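Citrate synthase (Sulfolobus solfataricus, PDB 1O7X) is a largely helical enzyme of the citrate synthase family, here assembled from two copies of the chain. Local coordinates at residues A[20-23]-A[24-27]. Numbering follows the deposited sequence.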
loop_
_atom_site.group_PDB
_atom_site.type_symbol
_atom_site.label_atom_id
_atom_site.label_comp_id
_atom_site.label_asym_id
_atom_site.label_seq_id
_atom_site.Cartn_x
_atom_site.Cartn_y
_atom_site.Cartn_z
ATOM N N PHE A 20 -2.314 13.255 20.978
ATOM C CA PHE A 20 -1.633 14.522 21.264
ATOM C C PHE A 20 -0.291 14.244 21.925
ATOM O O PHE A 20 -0.163 13.420 22.830
ATOM C CB PHE A 20 -2.566 15.430 22.069
ATOM C CG PHE A 20 -1.805 16.599 22.634
ATOM C CD1 PHE A 20 -1.485 17.681 21.836
ATOM C CD2 PHE A 20 -1.372 16.554 23.956
ATOM C CE1 PHE A 20 -0.739 18.725 22.363
ATOM C CE2 PHE A 20 -0.641 17.602 24.485
ATOM C CZ PHE A 20 -0.329 18.686 23.684
ATOM N N ILE A 21 0.752 14.870 21.401
ATOM C CA ILE A 21 2.108 14.682 21.874
ATOM C C ILE A 21 2.724 16.018 22.255
ATOM O O ILE A 21 2.492 16.979 21.551
ATOM C CB ILE A 21 3.013 14.035 20.814
ATOM C CG1 ILE A 21 2.681 12.543 20.700
ATOM C CG2 ILE A 21 4.478 14.210 21.168
ATOM C CD1 ILE A 21 2.614 12.022 19.284
ATOM N N ASP A 22 3.452 16.029 23.360
ATOM C CA ASP A 22 4.155 17.231 23.810
ATOM C C ASP A 22 5.622 16.820 23.931
ATOM O O ASP A 22 5.870 16.019 24.827
ATOM C CB ASP A 22 3.582 17.756 25.106
ATOM C CG ASP A 22 4.150 19.092 25.542
ATOM O OD1 ASP A 22 5.350 19.354 25.342
ATOM O OD2 ASP A 22 3.341 19.865 26.100
ATOM N N GLY A 23 6.500 17.183 23.013
ATOM C CA GLY A 23 7.848 16.674 23.011
ATOM C C GLY A 23 8.870 17.294 23.944
ATOM O O GLY A 23 10.023 16.836 24.011
ATOM N N GLU A 24 8.481 18.354 24.644
ATOM C CA GLU A 24 9.308 19.046 25.611
ATOM C C GLU A 24 9.024 18.483 27.006
ATOM O O GLU A 24 9.890 18.156 27.794
ATOM C CB GLU A 24 8.923 20.521 25.649
ATOM C CG GLU A 24 9.423 21.336 24.483
ATOM C CD GLU A 24 9.219 22.829 24.653
ATOM O OE1 GLU A 24 8.668 23.292 25.675
ATOM O OE2 GLU A 24 9.636 23.540 23.704
ATOM N N LYS A 25 7.739 18.330 27.272
ATOM C CA LYS A 25 7.237 17.829 28.528
ATOM C C LYS A 25 7.127 16.313 28.546
ATOM O O LYS A 25 6.903 15.705 29.599
ATOM C CB LYS A 25 5.830 18.403 28.779
ATOM C CG LYS A 25 5.760 19.913 28.579
ATOM C CD LYS A 25 4.417 20.468 29.025
ATOM C CE LYS A 25 4.131 21.824 28.393
ATOM N NZ LYS A 25 2.923 22.445 29.015
ATOM N N GLY A 26 7.204 15.693 27.373
ATOM C CA GLY A 26 7.045 14.244 27.296
ATOM C C GLY A 26 5.622 13.832 27.638
ATOM O O GLY A 26 5.452 12.897 28.418
ATOM N N ILE A 27 4.605 14.469 27.070
ATOM C CA ILE A 27 3.220 14.092 27.330
ATOM C C ILE A 27 2.575 13.372 26.135
ATOM O O ILE A 27 2.424 13.940 25.055
ATOM C CB ILE A 27 2.309 15.297 27.644
ATOM C CG1 ILE A 27 3.015 16.348 28.492
ATOM C CG2 ILE A 27 1.027 14.871 28.342
ATOM C CD1 ILE A 27 2.404 17.734 28.325
#
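Glu24 meets Asp22 through its backbone: its N-H makes a weak bond to Asp22 OD1 (3.4 Å), while its side chain leads away from residues 20-23. Lys25 N gives the same oxygen a straighter bond, OD1 at 3.2 Å and the angle at hydrogen 167°, arriving from above the carboxylate plane rather than within it. With CG trans to its own N (chi1 -173°), Asp22 holds OD1 where the Glu24 and Lys25 amides meet it. The extended Lys25 chain slants across the Asp22 carboxylate, its methylenes against OD1 and OD2, and NZ ends 3.9 Å from Asp22 OD2, a long salt bridge. Gly26 adds a weak bond from its N to Asp22 O. Ile27 N binds that same carbonyl oxygen at 3.0 Å, in the carbonyl plane, and Ile27 O takes Asp22 N at 2.9 Å. Both residues pair with Asp22 on the opposite strand, and the positive phi of Gly26 (68°) marks this as a G1 beta bulge. The Ile27 and Asp22 side chains lie side by side, CD1 3.4 Å from Asp22 CB. The turn joins antiparallel strands 19-22 and 27-30 at the surface, where Phe20 meets Tyr363 of the second subunit.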